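Local structure of protoporphyrinogen oxidase (Exiguobacterium sibiricum, 3LOV) at residues Q181-T184 / F185-Y188; P110-L113 / D114-R117; L380-A383 / V384-L388; Y153-R157 / L158-L162. The protein binds FAD and probably catalyses the oxygen-dependent oxidation of coproporphyrinogen III to coproporphyrin III in heme b biosynthesis. All blocks are in the same frame, centred on the assembly; numbering follows the deposited sequence.

Interaction 1: Q181-T184 / F185-Y188; sequences QMST and FATY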
loop_
_atom_site.group_PDB
_atom_site.type_symbol
_atom_site.label_atom_id
_atom_site.label_comp_id
_atom_site.label_asym_id
_atom_site.label_seq_id
_atom_site.Cartn_x
_atom_site.Cartn_y
_atom_site.Cartn_z
ATOM N N GLN A 181 -2.434 -15.339 6.315
ATOM C CA GLN A 181 -2.503 -15.639 4.856
ATOM C C GLN A 181 -1.322 -15.069 4.020
ATOM O O GLN A 181 -0.923 -15.670 2.993
ATOM C CB GLN A 181 -3.835 -15.123 4.272
ATOM C CG GLN A 181 -5.095 -15.597 5.032
ATOM C CD GLN A 181 -6.362 -15.206 4.325
ATOM O OE1 GLN A 181 -6.357 -14.854 3.127
ATOM N NE2 GLN A 181 -7.470 -15.277 5.046
HETATM N N MSE A 182 -0.760 -13.953 4.493
HETATM C CA MSE A 182 0.388 -13.268 3.853
HETATM C C MSE A 182 1.554 -14.238 3.727
HETATM O O MSE A 182 1.745 -15.065 4.582
HETATM C CB MSE A 182 0.923 -12.163 4.738
HETATM C CG MSE A 182 0.233 -10.832 4.825
HETATM SE SE MSE A 182 1.167 -9.970 6.375
HETATM C CE MSE A 182 -0.456 -9.013 6.763
ATOM N N SER A 183 2.344 -14.094 2.679
ATOM C CA SER A 183 3.558 -14.886 2.471
ATOM C C SER A 183 4.663 -14.497 3.478
ATOM O O SER A 183 4.754 -13.360 3.917
ATOM C CB SER A 183 4.061 -14.663 1.046
ATOM O OG SER A 183 5.457 -14.929 0.910
ATOM N N THR A 184 5.481 -15.453 3.861
ATOM C CA THR A 184 6.631 -15.160 4.689
ATOM C C THR A 184 7.738 -14.641 3.761
ATOM O O THR A 184 8.292 -13.559 3.980
ATOM C CB THR A 184 7.097 -16.409 5.429
ATOM O OG1 THR A 184 6.058 -16.860 6.291
ATOM C CG2 THR A 184 8.322 -16.130 6.257
ATOM N N PHE A 185 8.057 -15.406 2.717
ATOM C CA PHE A 185 9.217 -15.090 1.869
ATOM C C PHE A 185 9.049 -13.753 1.140
ATOM O O PHE A 185 10.029 -13.044 0.922
ATOM C CB PHE A 185 9.514 -16.192 0.849
ATOM C CG PHE A 185 9.992 -17.482 1.431
ATOM C CD1 PHE A 185 10.200 -17.646 2.801
ATOM C CD2 PHE A 185 10.235 -18.561 0.593
ATOM C CE1 PHE A 185 10.648 -18.861 3.308
ATOM C CE2 PHE A 185 10.668 -19.757 1.103
ATOM C CZ PHE A 185 10.875 -19.903 2.469
ATOM N N ALA A 186 7.813 -13.391 0.813
ATOM C CA ALA A 186 7.570 -12.183 0.057
ATOM C C ALA A 186 7.464 -10.961 0.940
ATOM O O ALA A 186 7.474 -9.852 0.431
ATOM C CB ALA A 186 6.306 -12.321 -0.837
ATOM N N THR A 187 7.364 -11.124 2.253
ATOM C CA THR A 187 7.124 -9.961 3.111
ATOM C C THR A 187 8.317 -9.732 4.030
ATOM O O THR A 187 8.786 -8.630 4.135
ATOM C CB THR A 187 5.837 -10.117 3.996
ATOM O OG1 THR A 187 6.021 -11.200 4.899
ATOM C CG2 THR A 187 4.572 -10.378 3.172
ATOM N N TYR A 188 8.778 -10.776 4.719
ATOM C CA TYR A 188 9.877 -10.649 5.663
ATOM C C TYR A 188 10.922 -11.779 5.510
ATOM O O TYR A 188 11.210 -12.499 6.474
ATOM C CB TYR A 188 9.308 -10.527 7.106
ATOM C CG TYR A 188 8.483 -9.243 7.265
ATOM C CD1 TYR A 188 9.103 -8.015 7.530
ATOM C CD2 TYR A 188 7.091 -9.246 7.085
ATOM C CE1 TYR A 188 8.354 -6.837 7.644
ATOM C CE2 TYR A 188 6.336 -8.074 7.189
ATOM C CZ TYR A 188 6.968 -6.876 7.475
ATOM O OH TYR A 188 6.231 -5.715 7.594
#
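The Phe185 ring lies obliquely beside the preceding carbonyl carbon, CD1 4.0 Å from Thr184 C. The other ring, that of Tyr188, turns to Phe191 at the start of helix 189-198, their planes only about 15° apart, and also touches Leu150. The rest of the contact is mainly polar. Ser183 OG accepts from Ala186 N at 2.8 Å. The chi1 of Ser183 (156°) sets OG opposite the backbone N, on the side of the carbonyl carbon, where the amides of Phe185 and Ala186 lie. The methyl of Ala186 packs beside it, CB 3.3 Å from Ser183 OG. Asp147, outside the turn, bonds Ser183 OG through OD2 and Phe185 N through OD1. Thr187 OG1 donates to Ser183 O at 2.7 Å, in the plane of that carbonyl. Its CG2 also lies close, 3.1 Å from Ser183 O. Thr184 O is gripped twice. Tyr188 N lies 2.9 Å from Thr184 O, nearly along its C=O. Thr187 N, 3.1 Å from Thr184 O, comes from well above the carbonyl plane. Thr184 OG1 points elsewhere and bonds Ile148 O. With Phe185 and Ala186 at the corners, residues 184 to 187 form a type I beta turn. Ser183, just before the turn, accepts from the amide three residues on, as a helix N-cap does. The turn lies in the loop joining helix 160-172 to helix 189-198.

Interaction 2: P110-L113 / D114-R117; sequences PTDL and DLFR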
loop_
_atom_site.group_PDB
_atom_site.type_symbol
_atom_site.label_atom_id
_atom_site.label_comp_id
_atom_site.label_asym_id
_atom_site.label_seq_id
_atom_site.Cartn_x
_atom_site.Cartn_y
_atom_site.Cartn_z
ATOM N N PRO A 110 10.796 -9.488 20.188
ATOM C CA PRO A 110 11.709 -9.056 21.236
ATOM C C PRO A 110 13.173 -9.392 20.974
ATOM O O PRO A 110 13.492 -10.518 20.628
ATOM C CB PRO A 110 11.203 -9.825 22.478
ATOM C CG PRO A 110 9.780 -9.988 22.244
ATOM C CD PRO A 110 9.699 -10.297 20.762
ATOM N N THR A 111 14.034 -8.403 21.133
ATOM C CA THR A 111 15.482 -8.622 21.087
ATOM C C THR A 111 16.140 -8.252 22.428
ATOM O O THR A 111 17.279 -8.667 22.687
ATOM C CB THR A 111 16.110 -7.836 19.942
ATOM O OG1 THR A 111 15.853 -6.457 20.146
ATOM C CG2 THR A 111 15.518 -8.283 18.553
ATOM N N ASP A 112 15.429 -7.503 23.277
ATOM C CA ASP A 112 15.888 -7.181 24.652
ATOM C C ASP A 112 14.782 -7.506 25.654
ATOM O O ASP A 112 13.848 -6.704 25.879
ATOM C CB ASP A 112 16.286 -5.714 24.709
ATOM C CG ASP A 112 16.656 -5.239 26.105
ATOM O OD1 ASP A 112 16.208 -5.814 27.125
ATOM O OD2 ASP A 112 17.398 -4.238 26.154
ATOM N N LEU A 113 14.886 -8.684 26.255
ATOM C CA LEU A 113 13.780 -9.227 27.027
ATOM C C LEU A 113 13.419 -8.359 28.248
ATOM O O LEU A 113 12.253 -8.281 28.626
ATOM C CB LEU A 113 14.079 -10.649 27.456
ATOM C CG LEU A 113 14.228 -11.688 26.345
ATOM C CD1 LEU A 113 14.520 -13.033 26.955
ATOM C CD2 LEU A 113 12.970 -11.776 25.507
ATOM N N ASP A 114 14.402 -7.704 28.855
ATOM C CA ASP A 114 14.128 -6.900 30.039
ATOM C C ASP A 114 13.265 -5.686 29.661
ATOM O O ASP A 114 12.313 -5.341 30.346
ATOM C CB ASP A 114 15.437 -6.369 30.656
ATOM C CG ASP A 114 16.214 -7.422 31.463
ATOM O OD1 ASP A 114 15.789 -8.582 31.653
ATOM O OD2 ASP A 114 17.287 -7.053 31.939
ATOM N N LEU A 115 13.642 -5.019 28.587
ATOM C CA LEU A 115 12.970 -3.801 28.137
ATOM C C LEU A 115 11.584 -4.160 27.608
ATOM O O LEU A 115 10.581 -3.491 27.925
ATOM C CB LEU A 115 13.777 -3.150 27.022
ATOM C CG LEU A 115 14.140 -1.687 27.152
ATOM C CD1 LEU A 115 15.168 -1.506 28.292
ATOM C CD2 LEU A 115 14.686 -1.242 25.789
ATOM N N PHE A 116 11.539 -5.250 26.843
ATOM C CA PHE A 116 10.297 -5.726 26.254
ATOM C C PHE A 116 9.249 -6.093 27.285
ATOM O O PHE A 116 8.061 -5.802 27.098
ATOM C CB PHE A 116 10.505 -6.939 25.350
ATOM C CG PHE A 116 9.242 -7.401 24.730
ATOM C CD1 PHE A 116 8.683 -6.674 23.668
ATOM C CD2 PHE A 116 8.562 -8.499 25.244
ATOM C CE1 PHE A 116 7.465 -7.064 23.106
ATOM C CE2 PHE A 116 7.347 -8.901 24.698
ATOM C CZ PHE A 116 6.791 -8.185 23.633
ATOM N N ARG A 117 9.671 -6.754 28.346
ATOM C CA ARG A 117 8.721 -7.262 29.337
ATOM C C ARG A 117 8.185 -6.187 30.309
ATOM O O ARG A 117 7.450 -6.505 31.248
ATOM C CB ARG A 117 9.357 -8.395 30.122
ATOM C CG ARG A 117 9.697 -9.589 29.263
ATOM C CD ARG A 117 10.457 -10.634 30.043
ATOM N NE ARG A 117 9.627 -11.243 31.088
ATOM C CZ ARG A 117 9.817 -12.461 31.598
ATOM N NH1 ARG A 117 10.808 -13.248 31.180
ATOM N NH2 ARG A 117 8.985 -12.909 32.522
HETATM O O HOH W 1 17.283 -7.956 28.583
#
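Asp112 OD1 accepts a nearly straight bond from Leu115 N, 3.1 Å long with an N-H...O angle of 170°. The amide comes in from above the carboxylate plane. The same oxygen takes a second bond from a water, whose oxygen is 2.8 Å from Asp112 OD1. That water in turn accepts from Asp114 N at 2.9 Å, so it serves the first turn's amide as well. With CG swung opposite the backbone N (chi1 175°), the carboxylate reaches forward over these amides. Asp112 is thus the N-cap of the one-turn helix 113-116, which follows strand 109-110. With an alanine here, Leu115 N would probably lose its side-chain acceptor, and the bridging water one of its anchors. Backbone bonds satisfy the next two amides: Phe116 N donates to Asp112 O at 2.9 Å, and Arg117 N to Leu113 O at 3.0 Å. The aliphatic part of Arg117 also lies along Leu113 O. Its guanidinium leaves the turn, and NH2 pairs with Glu124 and Gln128 on helix 124-135. On the buried side, Pro110 CG sits over the centre of the Phe116 ring, 3.4 Å from its centroid, in a CH-pi contact. Pro110 CB reaches the ring near Phe116 CG, at 3.8 Å. Leu162 and Leu166 of helix 160-172 also pack against this phenylalanine.

Interaction 3: L380-A383 / V384-L388; sequences LQQA and VLQDL
Residues 380-383 and 384-388 are consecutive turns of one alpha helix, 377-392. Four backbone bonds of the i to i+4 kind join them. Val384 N donates to Leu380 O, Leu385 N to Gln381 O at 2.8 Å, Gln386 N to Gln382 O at 2.9 Å, and Asp387 N to Ala383 O. The helix is regular across the join. One side-chain bond runs alongside them. Gln386 NE2 donates to Gln382 OE1 at 3.0 Å, with an N-H...O angle of 152°. The donor lies in the carbonyl plane of Gln382 and uses a lone pair of OE1. The acceptor is also close to the amide plane of Gln386, although the two amides are turned 55° against each other. Gln382 bends at chi2 (51°), which folds its amide forward, while Gln386 stays extended beyond CG. Gln386 CG also lies close to this oxygen, 3.1 Å from Gln382 OE1. Both glutamines are on the exposed side of the helix. Gln381 and Leu385 lie side by side and point the same way, with Leu385 CD1 3.8 Å from Gln381 CG. Asp387 turns to another part of the chain and accepts from Ile340 N. Leu380, Val384 and Leu388 are buried against strand 357-364, and Leu380 and Leu388 also touch strand 307-318. This is an amphipathic helix packed across the mixed seven-stranded sheet of this flavin-containing amine oxidoreductase.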
loop_
_atom_site.group_PDB
_atom_site.type_symbol
_atom_site.label_atom_id
_atom_site.label_comp_id
_atom_site.label_asym_id
_atom_site.label_seq_id
_atom_site.Cartn_x
_atom_site.Cartn_y
_atom_site.Cartn_z
ATOM N N LEU A 380 -20.200 7.573 8.575
ATOM C CA LEU A 380 -18.747 7.338 8.644
ATOM C C LEU A 380 -18.075 8.337 9.601
ATOM O O LEU A 380 -17.297 7.981 10.469
ATOM C CB LEU A 380 -18.165 7.480 7.245
ATOM C CG LEU A 380 -16.728 7.109 6.929
ATOM C CD1 LEU A 380 -16.340 5.734 7.533
ATOM C CD2 LEU A 380 -16.587 7.104 5.414
ATOM N N GLN A 381 -18.412 9.600 9.448
ATOM C CA GLN A 381 -17.868 10.625 10.305
ATOM C C GLN A 381 -18.236 10.416 11.775
ATOM O O GLN A 381 -17.386 10.531 12.660
ATOM C CB GLN A 381 -18.396 11.969 9.860
ATOM C CG GLN A 381 -17.974 13.087 10.760
ATOM C CD GLN A 381 -18.046 14.397 10.053
ATOM O OE1 GLN A 381 -18.233 14.441 8.831
ATOM N NE2 GLN A 381 -17.903 15.484 10.809
ATOM N N GLN A 382 -19.501 10.090 12.019
ATOM C CA GLN A 382 -19.981 9.899 13.380
ATOM C C GLN A 382 -19.265 8.709 14.058
ATOM O O GLN A 382 -18.824 8.820 15.196
ATOM C CB GLN A 382 -21.521 9.752 13.385
ATOM C CG GLN A 382 -22.167 9.553 14.769
ATOM C CD GLN A 382 -21.727 10.592 15.798
ATOM O OE1 GLN A 382 -21.471 10.257 16.957
ATOM N NE2 GLN A 382 -21.620 11.852 15.375
ATOM N N ALA A 383 -19.103 7.598 13.338
ATOM C CA ALA A 383 -18.384 6.444 13.861
ATOM C C ALA A 383 -16.934 6.808 14.212
ATOM O O ALA A 383 -16.451 6.471 15.290
ATOM C CB ALA A 383 -18.409 5.303 12.847
ATOM N N VAL A 384 -16.252 7.490 13.297
ATOM C CA VAL A 384 -14.862 7.904 13.538
ATOM C C VAL A 384 -14.796 8.844 14.761
ATOM O O VAL A 384 -13.912 8.702 15.623
ATOM C CB VAL A 384 -14.203 8.557 12.268
ATOM C CG1 VAL A 384 -12.852 9.256 12.620
ATOM C CG2 VAL A 384 -13.942 7.526 11.203
ATOM N N LEU A 385 -15.725 9.792 14.838
ATOM C CA LEU A 385 -15.736 10.753 15.958
ATOM C C LEU A 385 -15.959 10.075 17.296
ATOM O O LEU A 385 -15.227 10.344 18.255
ATOM C CB LEU A 385 -16.770 11.860 15.764
ATOM C CG LEU A 385 -16.091 13.100 15.202
ATOM C CD1 LEU A 385 -17.027 13.974 14.328
ATOM C CD2 LEU A 385 -15.418 13.872 16.333
ATOM N N GLN A 386 -16.952 9.197 17.364
ATOM C CA GLN A 386 -17.192 8.444 18.587
ATOM C C GLN A 386 -15.951 7.671 19.041
ATOM O O GLN A 386 -15.655 7.593 20.237
ATOM C CB GLN A 386 -18.306 7.436 18.382
ATOM C CG GLN A 386 -19.649 8.058 18.114
ATOM C CD GLN A 386 -20.772 7.035 18.145
ATOM O OE1 GLN A 386 -20.608 5.928 18.687
ATOM N NE2 GLN A 386 -21.926 7.407 17.581
ATOM N N ASP A 387 -15.270 7.034 18.095
ATOM C CA ASP A 387 -14.092 6.253 18.446
ATOM C C ASP A 387 -13.094 7.185 19.072
ATOM O O ASP A 387 -12.618 6.928 20.166
ATOM C CB ASP A 387 -13.475 5.554 17.220
ATOM C CG ASP A 387 -14.239 4.303 16.793
ATOM O OD1 ASP A 387 -15.148 3.888 17.524
ATOM O OD2 ASP A 387 -13.925 3.715 15.724
ATOM N N LEU A 388 -12.793 8.285 18.400
ATOM C CA LEU A 388 -11.729 9.159 18.868
ATOM C C LEU A 388 -12.077 9.812 20.217
ATOM O O LEU A 388 -11.236 9.904 21.116
ATOM C CB LEU A 388 -11.395 10.214 17.820
ATOM C CG LEU A 388 -10.578 9.704 16.621
ATOM C CD1 LEU A 388 -10.414 10.800 15.555
ATOM C CD2 LEU A 388 -9.192 9.161 17.075
#

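Interaction 4: Y153-R157 / L158-L162; sequences YLRPR and LGDAL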
loop_
_atom_site.group_PDB
_atom_site.type_symbol
_atom_site.label_atom_id
_atom_site.label_comp_id
_atom_site.label_asym_id
_atom_site.label_seq_id
_atom_site.Cartn_x
_atom_site.Cartn_y
_atom_site.Cartn_z
ATOM N N TYR A 153 4.510 -19.441 10.159
ATOM C CA TYR A 153 5.916 -19.380 10.488
ATOM C C TYR A 153 6.110 -18.862 11.879
ATOM O O TYR A 153 6.887 -19.415 12.643
ATOM C CB TYR A 153 6.646 -18.463 9.509
ATOM C CG TYR A 153 8.057 -18.126 9.885
ATOM C CD1 TYR A 153 9.030 -19.079 9.900
ATOM C CD2 TYR A 153 8.422 -16.822 10.168
ATOM C CE1 TYR A 153 10.361 -18.762 10.213
ATOM C CE2 TYR A 153 9.705 -16.501 10.476
ATOM C CZ TYR A 153 10.677 -17.476 10.504
ATOM O OH TYR A 153 11.961 -17.122 10.820
ATOM N N LEU A 154 5.450 -17.760 12.202
ATOM C CA LEU A 154 5.653 -17.085 13.467
ATOM C C LEU A 154 5.009 -17.738 14.714
ATOM O O LEU A 154 5.604 -17.708 15.795
ATOM C CB LEU A 154 5.212 -15.604 13.364
ATOM C CG LEU A 154 6.025 -14.626 12.503
ATOM C CD1 LEU A 154 5.388 -13.258 12.558
ATOM C CD2 LEU A 154 7.494 -14.540 12.961
ATOM N N ARG A 155 3.798 -18.307 14.595
ATOM C CA ARG A 155 3.076 -18.759 15.769
ATOM C C ARG A 155 3.819 -19.861 16.557
ATOM O O ARG A 155 3.888 -19.813 17.780
ATOM C CB ARG A 155 1.631 -19.203 15.433
ATOM C CG ARG A 155 0.676 -18.017 15.210
ATOM C CD ARG A 155 -0.620 -18.456 14.603
ATOM N NE ARG A 155 -1.492 -17.334 14.293
ATOM C CZ ARG A 155 -2.317 -16.734 15.143
ATOM N NH1 ARG A 155 -2.422 -17.118 16.410
ATOM N NH2 ARG A 155 -3.014 -15.704 14.719
ATOM N N PRO A 156 4.368 -20.857 15.866
ATOM C CA PRO A 156 5.118 -21.858 16.646
ATOM C C PRO A 156 6.393 -21.328 17.343
ATOM O O PRO A 156 6.856 -21.934 18.311
ATOM C CB PRO A 156 5.483 -22.943 15.607
ATOM C CG PRO A 156 4.702 -22.590 14.339
ATOM C CD PRO A 156 4.262 -21.180 14.427
ATOM N N ARG A 157 6.958 -20.230 16.841
ATOM C CA ARG A 157 8.185 -19.668 17.372
ATOM C C ARG A 157 7.939 -18.659 18.471
ATOM O O ARG A 157 8.778 -18.505 19.352
ATOM C CB ARG A 157 9.006 -19.013 16.250
ATOM C CG ARG A 157 9.515 -20.032 15.210
ATOM C CD ARG A 157 10.128 -19.402 13.934
ATOM N NE ARG A 157 10.815 -20.437 13.178
ATOM C CZ ARG A 157 10.199 -21.411 12.488
ATOM N NH1 ARG A 157 8.873 -21.464 12.378
ATOM N NH2 ARG A 157 10.908 -22.360 11.917
ATOM N N LEU A 158 6.827 -17.932 18.388
ATOM C CA LEU A 158 6.563 -16.796 19.268
ATOM C C LEU A 158 5.277 -16.931 20.091
ATOM O O LEU A 158 5.046 -16.127 21.003
ATOM C CB LEU A 158 6.467 -15.481 18.465
ATOM C CG LEU A 158 7.670 -15.066 17.661
ATOM C CD1 LEU A 158 7.245 -13.959 16.623
ATOM C CD2 LEU A 158 8.834 -14.648 18.605
ATOM N N GLY A 159 4.435 -17.902 19.752
ATOM C CA GLY A 159 3.145 -18.064 20.404
ATOM C C GLY A 159 2.027 -17.186 19.845
ATOM O O GLY A 159 2.259 -16.138 19.207
ATOM N N ASP A 160 0.799 -17.610 20.107
ATOM C CA ASP A 160 -0.388 -16.962 19.537
ATOM C C ASP A 160 -0.624 -15.574 20.080
ATOM O O ASP A 160 -0.941 -14.652 19.309
ATOM C CB ASP A 160 -1.643 -17.795 19.784
ATOM C CG ASP A 160 -1.620 -19.120 19.085
ATOM O OD1 ASP A 160 -1.136 -19.253 17.925
ATOM O OD2 ASP A 160 -2.150 -20.064 19.684
ATOM N N ALA A 161 -0.450 -15.401 21.386
ATOM C CA ALA A 161 -0.664 -14.108 22.009
ATOM C C ALA A 161 0.162 -12.990 21.368
ATOM O O ALA A 161 -0.357 -11.908 21.068
ATOM C CB ALA A 161 -0.363 -14.185 23.547
ATOM N N LEU A 162 1.457 -13.219 21.167
ATOM C CA LEU A 162 2.315 -12.119 20.633
ATOM C C LEU A 162 1.931 -11.819 19.166
ATOM O O LEU A 162 1.871 -10.670 18.737
ATOM C CB LEU A 162 3.807 -12.467 20.758
ATOM C CG LEU A 162 4.856 -11.403 20.332
ATOM C CD1 LEU A 162 4.886 -10.248 21.302
ATOM C CD2 LEU A 162 6.285 -12.028 20.190
#
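Arg155 NH1 is held by two carboxylates. It donates to Asp160 OD1 in a salt bridge of 2.9 Å, with an N-H...O angle of 161°, and it pairs also with Glu164 OE2 of helix 160-172. Asp160 OD1 lies in the guanidinium plane, at its edge, but is itself met from above its carboxylate plane. The two side chains cross at about a right angle. The extended chain of Arg155, CG to NE, passes along the same oxygen, with CG 3.5 Å from Asp160 OD1. Its NE binds Asp180. A leucine in its place would probably leave these three acids without their common positive partner. On another side of the helix Leu154 and Leu158 lie side by side, Leu154 CD2 3.7 Å from Leu158 CD1. Arg157 reaches back, extended, along Tyr153: its NH1 donates to Tyr153 O at 2.9 Å, and Tyr153 CE1 sits 3.4 Å above one face of its guanidinium. Glu195 then ties both residues to helix 189-198, through Arg157 NE and Tyr153 OH. The backbone closes with Leu158 N on Leu154 O and Gly159 N on Arg155 O, the latter 2.8 Å. Gly159 has a positive phi (84°), and a side chain there would collide with the preceding carbonyl oxygen. It ends helix 150-158 and is the N-cap of helix 160-172. Across this helix-glycine-helix junction, Arg155 of the first helix bridges to acids of the second.

In the fold
Along the chain the order is interaction 2, interaction 4, interaction 1, interaction 3. The first three hold together one mainly helical region. Interaction 4 is its middle: its centre is about 15 Å from that of interaction 1 and about 16 Å from that of interaction 2. It touches both. Leu162, near the start of helix 160-172, packs on Pro110 and Phe116, and Tyr153 of helix 150-158 packs on Thr184. Interaction 3 stands apart, its centre about 33 Å from that of interaction 4, on the mixed sheet. FAD is about 13 Å from the side chain of Tyr188 and about 12 Å from that of Leu380. None touches the flavin, consistent with structural packing in all four.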